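Local coordinates for p24: plant transcriptional regulator PBF-2 (Solanum tuberosum, PDB 1L3A), which binds single-stranded DNA as a homotetramer and activates transcription of the pathogenesis-related gene PR-10a in plant defence, at residues 71-76 with 186-191; 96-101 with 118-123. All blocks are in the same frame, centred on the assembly; numbering follows the deposited sequence.

Contact 1 (71-76 with 186-191); sequences SREGMV and YLLGWH
The carbonyl oxygen of L187, in the last turn of helix 170-188, accepts a hydrogen bond from the backbone N of G74 at 3.0 Å. The N-H points almost straight at its acceptor (173°) and arrives in the carbonyl plane, on a lone pair. G74 lies in the short loop that interrupts strand 68-85, so this bond ties a break in one of the long strands of the Whirly sheet to the C-terminal end of the helix, where carbonyls lack a following turn to bond to. The helix closes in a Schellman motif, with W190 N bonded to P185 O and a weak bond from G189 N to Y186 O. G189 suits the C-prime place because its positive phi would press a side chain against the preceding carbonyl oxygen.

L187 is the main apolar partner. CG stands anti to its own carbonyl carbon (chi1 -59°), and both methyls lie against the strand backbone: CD2 is 3.7 Å from M75 N, and CD1 is 3.9 Å from M75 CA. Glycine fits at position 74 because a CB there would run into L187 CD2. V101 and I104 of helix 101-108 and F197 of a neighbouring subunit also pack on this leucine.

E73 and L188 lie side by side, pointing the same way, and Y42 of another subunit packs on both. Glutamate suits this partly exposed site: its chain, extended beyond CG, runs beside the leucine, and its carboxylate meets a methyl, OE2 lying 3.7 Å from L188 CD2.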
loop_
_atom_site.group_PDB
_atom_site.type_symbol
_atom_site.label_atom_id
_atom_site.label_comp_id
_atom_site.label_asym_id
_atom_site.label_seq_id
_atom_site.Cartn_x
_atom_site.Cartn_y
_atom_site.Cartn_z
ATOM N N SER C 71 -16.549 -17.661 -2.777
ATOM C CA SER C 71 -17.648 -17.794 -3.726
ATOM C C SER C 71 -18.292 -16.480 -4.149
ATOM O O SER C 71 -19.079 -16.451 -5.084
ATOM C CB SER C 71 -18.715 -18.737 -3.168
ATOM O OG SER C 71 -18.267 -20.085 -3.237
ATOM N N ARG C 72 -17.967 -15.395 -3.460
ATOM C CA ARG C 72 -18.514 -14.093 -3.816
ATOM C C ARG C 72 -17.579 -13.032 -3.263
ATOM O O ARG C 72 -17.227 -13.066 -2.091
ATOM C CB ARG C 72 -19.926 -13.937 -3.240
ATOM C CG ARG C 72 -20.686 -12.699 -3.719
ATOM C CD ARG C 72 -22.179 -12.992 -3.756
ATOM N NE ARG C 72 -22.471 -14.038 -4.737
ATOM C CZ ARG C 72 -23.607 -14.733 -4.800
ATOM N NH1 ARG C 72 -24.588 -14.509 -3.933
ATOM N NH2 ARG C 72 -23.762 -15.661 -5.737
ATOM N N GLU C 73 -17.153 -12.105 -4.109
ATOM C CA GLU C 73 -16.245 -11.056 -3.664
ATOM C C GLU C 73 -16.963 -10.028 -2.806
ATOM O O GLU C 73 -18.176 -9.860 -2.895
ATOM C CB GLU C 73 -15.638 -10.328 -4.857
ATOM C CG GLU C 73 -15.151 -11.222 -5.968
ATOM C CD GLU C 73 -14.517 -10.424 -7.094
ATOM O OE1 GLU C 73 -15.096 -9.382 -7.490
ATOM O OE2 GLU C 73 -13.444 -10.842 -7.583
ATOM N N GLY C 74 -16.214 -9.349 -1.959
ATOM C CA GLY C 74 -16.820 -8.308 -1.160
ATOM C C GLY C 74 -16.974 -7.104 -2.085
ATOM O O GLY C 74 -16.629 -7.173 -3.269
ATOM N N MET C 75 -17.493 -6.007 -1.547
ATOM C CA MET C 75 -17.694 -4.775 -2.301
ATOM C C MET C 75 -17.820 -3.581 -1.362
ATOM O O MET C 75 -17.782 -3.717 -0.145
ATOM C CB MET C 75 -18.962 -4.890 -3.148
ATOM C CG MET C 75 -20.167 -5.308 -2.338
ATOM S SD MET C 75 -21.509 -5.956 -3.357
ATOM C CE MET C 75 -20.894 -7.609 -3.747
ATOM N N VAL C 76 -17.954 -2.405 -1.953
ATOM C CA VAL C 76 -18.131 -1.179 -1.207
ATOM C C VAL C 76 -19.523 -0.634 -1.553
ATOM O O VAL C 76 -19.890 -0.533 -2.723
ATOM C CB VAL C 76 -17.050 -0.136 -1.578
ATOM C CG1 VAL C 76 -17.478 1.252 -1.100
ATOM C CG2 VAL C 76 -15.707 -0.527 -0.942
ATOM N N TYR C 186 -8.799 -7.514 1.158
ATOM C CA TYR C 186 -9.767 -8.157 2.029
ATOM C C TYR C 186 -11.038 -8.515 1.277
ATOM O O TYR C 186 -11.685 -9.512 1.602
ATOM C CB TYR C 186 -10.111 -7.265 3.229
ATOM C CG TYR C 186 -8.921 -6.976 4.099
ATOM C CD1 TYR C 186 -8.078 -5.907 3.825
ATOM C CD2 TYR C 186 -8.591 -7.818 5.164
ATOM C CE1 TYR C 186 -6.917 -5.678 4.588
ATOM C CE2 TYR C 186 -7.445 -7.602 5.933
ATOM C CZ TYR C 186 -6.605 -6.530 5.634
ATOM O OH TYR C 186 -5.433 -6.349 6.339
ATOM N N LEU C 187 -11.402 -7.701 0.284
ATOM C CA LEU C 187 -12.598 -7.971 -0.504
ATOM C C LEU C 187 -12.339 -9.161 -1.434
ATOM O O LEU C 187 -13.263 -9.810 -1.896
ATOM C CB LEU C 187 -12.990 -6.759 -1.357
ATOM C CG LEU C 187 -13.295 -5.408 -0.715
ATOM C CD1 LEU C 187 -13.803 -4.459 -1.822
ATOM C CD2 LEU C 187 -14.326 -5.538 0.387
ATOM N N LEU C 188 -11.072 -9.430 -1.717
ATOM C CA LEU C 188 -10.711 -10.549 -2.582
ATOM C C LEU C 188 -10.430 -11.797 -1.729
ATOM O O LEU C 188 -10.295 -12.906 -2.250
ATOM C CB LEU C 188 -9.475 -10.169 -3.418
ATOM C CG LEU C 188 -9.676 -9.061 -4.472
ATOM C CD1 LEU C 188 -8.329 -8.613 -5.039
ATOM C CD2 LEU C 188 -10.563 -9.589 -5.587
ATOM N N GLY C 189 -10.345 -11.596 -0.418
ATOM C CA GLY C 189 -10.081 -12.692 0.496
ATOM C C GLY C 189 -8.617 -13.073 0.607
ATOM O O GLY C 189 -8.278 -14.085 1.212
ATOM N N TRP C 190 -7.745 -12.256 0.029
ATOM C CA TRP C 190 -6.314 -12.524 0.039
ATOM C C TRP C 190 -5.657 -12.472 1.413
ATOM O O TRP C 190 -4.535 -12.943 1.592
ATOM C CB TRP C 190 -5.617 -11.566 -0.925
ATOM C CG TRP C 190 -5.796 -11.979 -2.357
ATOM C CD1 TRP C 190 -6.899 -12.569 -2.905
ATOM C CD2 TRP C 190 -4.855 -11.823 -3.422
ATOM N NE1 TRP C 190 -6.704 -12.789 -4.249
ATOM C CE2 TRP C 190 -5.457 -12.338 -4.591
ATOM C CE3 TRP C 190 -3.560 -11.300 -3.502
ATOM C CZ2 TRP C 190 -4.805 -12.347 -5.827
ATOM C CZ3 TRP C 190 -2.909 -11.308 -4.738
ATOM C CH2 TRP C 190 -3.535 -11.828 -5.883
ATOM N N HIS C 191 -6.365 -11.900 2.379
ATOM C CA HIS C 191 -5.874 -11.787 3.745
ATOM C C HIS C 191 -5.965 -13.131 4.462
ATOM O O HIS C 191 -5.161 -13.428 5.338
ATOM C CB HIS C 191 -6.697 -10.761 4.514
ATOM C CG HIS C 191 -8.165 -11.063 4.533
ATOM N ND1 HIS C 191 -8.876 -11.240 5.701
ATOM C CD2 HIS C 191 -9.053 -11.217 3.523
ATOM C CE1 HIS C 191 -10.139 -11.491 5.406
ATOM N NE2 HIS C 191 -10.272 -11.481 4.092
#

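Contact 2 (96-101 with 118-123); sequences VFSLSV and FFHDPN
An offset stack of F97 on H120 joins the two antiparallel sheets of the Whirly fold, linking strand 88-99, outermost in its sheet within the chain, to strand 116-120, outermost in the other. No hydrogen bond joins the two segments; the axes of 96-99 and 118-120 run at 112° to each other and come no nearer than 9.0 Å, a separation that the F97 and H120 rings bridge. The phenyl and imidazole planes are within 5° of parallel and their centroids are 4.1 Å apart. The overlap is partial: F97 CZ sits over a face of the imidazole, displaced toward the rim, 3.3 Å from H120 ND1. CG of F97 stands anti to its backbone N (chi1 -163°), and the ring extends from it to H120.

Histidine offers a flat face to the phenylalanine and polar atoms at its rim. E103 of helix 101-108 makes a weak hydrogen bond through OE2 with H120 NE2, and its OE1 bonds S100 N; a nearby carboxylate would probably favour protonation of the imidazole. S98 lies beside the same ring, OG 3.8 Å from H120 CE1, while E217 of a neighbouring subunit also packs on the histidine.

Deeper in, F118 points its CB toward the opposing strand, and that carbon lies 3.6 Å from F97 CZ. The F118 side chain, which also packs on I107 of helix 101-108, is large enough to span the gap to L99. These two side chains cross at about a right angle, with L99 CD2 4.1 Å from F118 CE1.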
loop_
_atom_site.group_PDB
_atom_site.type_symbol
_atom_site.label_atom_id
_atom_site.label_comp_id
_atom_site.label_asym_id
_atom_site.label_seq_id
_atom_site.Cartn_x
_atom_site.Cartn_y
_atom_site.Cartn_z
ATOM N N VAL C 96 -28.909 3.911 -2.821
ATOM C CA VAL C 96 -27.726 3.063 -2.658
ATOM C C VAL C 96 -27.127 2.573 -3.979
ATOM O O VAL C 96 -27.848 2.313 -4.948
ATOM C CB VAL C 96 -28.090 1.837 -1.775
ATOM C CG1 VAL C 96 -26.891 0.959 -1.557
ATOM C CG2 VAL C 96 -28.634 2.306 -0.438
ATOM N N PHE C 97 -25.801 2.454 -4.012
ATOM C CA PHE C 97 -25.096 1.975 -5.202
ATOM C C PHE C 97 -23.875 1.147 -4.789
ATOM O O PHE C 97 -22.969 1.645 -4.123
ATOM C CB PHE C 97 -24.639 3.143 -6.073
ATOM C CG PHE C 97 -24.281 2.739 -7.478
ATOM C CD1 PHE C 97 -25.254 2.740 -8.484
ATOM C CD2 PHE C 97 -22.982 2.341 -7.798
ATOM C CE1 PHE C 97 -24.938 2.350 -9.800
ATOM C CE2 PHE C 97 -22.650 1.950 -9.104
ATOM C CZ PHE C 97 -23.628 1.953 -10.113
ATOM N N SER C 98 -23.833 -0.112 -5.196
ATOM C CA SER C 98 -22.720 -0.962 -4.809
ATOM C C SER C 98 -21.592 -0.941 -5.827
ATOM O O SER C 98 -21.835 -0.957 -7.025
ATOM C CB SER C 98 -23.207 -2.394 -4.647
ATOM O OG SER C 98 -23.449 -2.946 -5.922
ATOM N N LEU C 99 -20.357 -0.912 -5.344
ATOM C CA LEU C 99 -19.202 -0.920 -6.227
ATOM C C LEU C 99 -18.478 -2.247 -6.063
ATOM O O LEU C 99 -18.140 -2.632 -4.947
ATOM C CB LEU C 99 -18.227 0.206 -5.877
ATOM C CG LEU C 99 -18.629 1.680 -5.904
ATOM C CD1 LEU C 99 -17.452 2.482 -5.354
ATOM C CD2 LEU C 99 -18.974 2.144 -7.322
ATOM N N SER C 100 -18.263 -2.943 -7.174
ATOM C CA SER C 100 -17.547 -4.212 -7.180
ATOM C C SER C 100 -16.081 -3.845 -7.141
ATOM O O SER C 100 -15.717 -2.677 -7.334
ATOM C CB SER C 100 -17.801 -4.972 -8.483
ATOM O OG SER C 100 -17.282 -4.235 -9.584
ATOM N N VAL C 101 -15.232 -4.840 -6.937
ATOM C CA VAL C 101 -13.804 -4.591 -6.886
ATOM C C VAL C 101 -13.289 -3.951 -8.179
ATOM O O VAL C 101 -12.396 -3.109 -8.136
ATOM C CB VAL C 101 -13.022 -5.888 -6.635
ATOM C CG1 VAL C 101 -13.417 -6.480 -5.294
ATOM C CG2 VAL C 101 -13.288 -6.870 -7.763
ATOM N N PHE C 118 -20.892 4.159 -14.379
ATOM C CA PHE C 118 -21.287 2.824 -13.936
ATOM C C PHE C 118 -22.790 2.633 -14.098
ATOM O O PHE C 118 -23.585 3.445 -13.625
ATOM C CB PHE C 118 -20.919 2.613 -12.466
ATOM C CG PHE C 118 -19.454 2.756 -12.174
ATOM C CD1 PHE C 118 -19.010 3.616 -11.164
ATOM C CD2 PHE C 118 -18.512 2.007 -12.875
ATOM C CE1 PHE C 118 -17.654 3.723 -10.859
ATOM C CE2 PHE C 118 -17.147 2.107 -12.576
ATOM C CZ PHE C 118 -16.719 2.962 -11.570
ATOM N N PHE C 119 -23.172 1.532 -14.734
ATOM C CA PHE C 119 -24.575 1.224 -14.985
ATOM C C PHE C 119 -25.017 -0.060 -14.290
ATOM O O PHE C 119 -24.453 -1.122 -14.536
ATOM C CB PHE C 119 -24.780 1.095 -16.495
ATOM C CG PHE C 119 -26.087 0.471 -16.883
ATOM C CD1 PHE C 119 -27.252 1.232 -16.927
ATOM C CD2 PHE C 119 -26.152 -0.879 -17.224
ATOM C CE1 PHE C 119 -28.469 0.660 -17.313
ATOM C CE2 PHE C 119 -27.362 -1.462 -17.612
ATOM C CZ PHE C 119 -28.523 -0.691 -17.657
ATOM N N HIS C 120 -26.022 0.027 -13.428
ATOM C CA HIS C 120 -26.507 -1.161 -12.735
ATOM C C HIS C 120 -27.984 -1.391 -13.030
ATOM O O HIS C 120 -28.774 -0.450 -13.062
ATOM C CB HIS C 120 -26.270 -1.044 -11.222
ATOM C CG HIS C 120 -24.849 -1.286 -10.813
ATOM N ND1 HIS C 120 -24.423 -1.194 -9.505
ATOM C CD2 HIS C 120 -23.761 -1.645 -11.537
ATOM C CE1 HIS C 120 -23.137 -1.489 -9.441
ATOM N NE2 HIS C 120 -22.711 -1.767 -10.660
ATOM N N ASP C 121 -28.344 -2.650 -13.249
ATOM C CA ASP C 121 -29.718 -3.020 -13.575
ATOM C C ASP C 121 -29.925 -4.483 -13.195
ATOM O O ASP C 121 -29.101 -5.335 -13.527
ATOM C CB ASP C 121 -29.938 -2.813 -15.084
ATOM C CG ASP C 121 -31.355 -3.141 -15.542
ATOM O OD1 ASP C 121 -31.747 -2.649 -16.626
ATOM O OD2 ASP C 121 -32.066 -3.897 -14.847
ATOM N N PRO C 122 -31.011 -4.792 -12.468
ATOM C CA PRO C 122 -31.250 -6.189 -12.085
ATOM C C PRO C 122 -31.275 -7.098 -13.319
ATOM O O PRO C 122 -32.293 -7.195 -14.010
ATOM C CB PRO C 122 -32.603 -6.123 -11.382
ATOM C CG PRO C 122 -32.578 -4.758 -10.750
ATOM C CD PRO C 122 -32.020 -3.900 -11.867
ATOM N N ASN C 123 -30.148 -7.756 -13.590
ATOM C CA ASN C 123 -30.012 -8.647 -14.744
ATOM C C ASN C 123 -30.062 -7.852 -16.050
ATOM O O ASN C 123 -31.134 -7.629 -16.614
ATOM C CB ASN C 123 -31.119 -9.707 -14.733
ATOM C CG ASN C 123 -31.182 -10.464 -13.423
ATOM O OD1 ASN C 123 -31.498 -9.890 -12.378
ATOM N ND2 ASN C 123 -30.874 -11.755 -13.467
#

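Overall arrangement
From the N terminus, the chain first meets 71-76 in strand 68-85, then turns back through strand 88-99, which carries 96-101. Helix 101-108 leads on to 118-123, and contact 2 closes this short loop of 16 residues. The remaining strands of the second sheet follow, and then helix 170-188, whose end returns to the first sheet at contact 1. Contact 2 is thus nested inside the much longer loop of 109 residues closed by contact 1. Their centres are about 16 Å apart, yet they adjoin through neighbouring strands: V76 O and L99 N probably share a hydrogen bond. Contact 2 joins sheet to sheet, contact 1 the first sheet to the end of helix 170-188, and both touch the same neighbouring subunit.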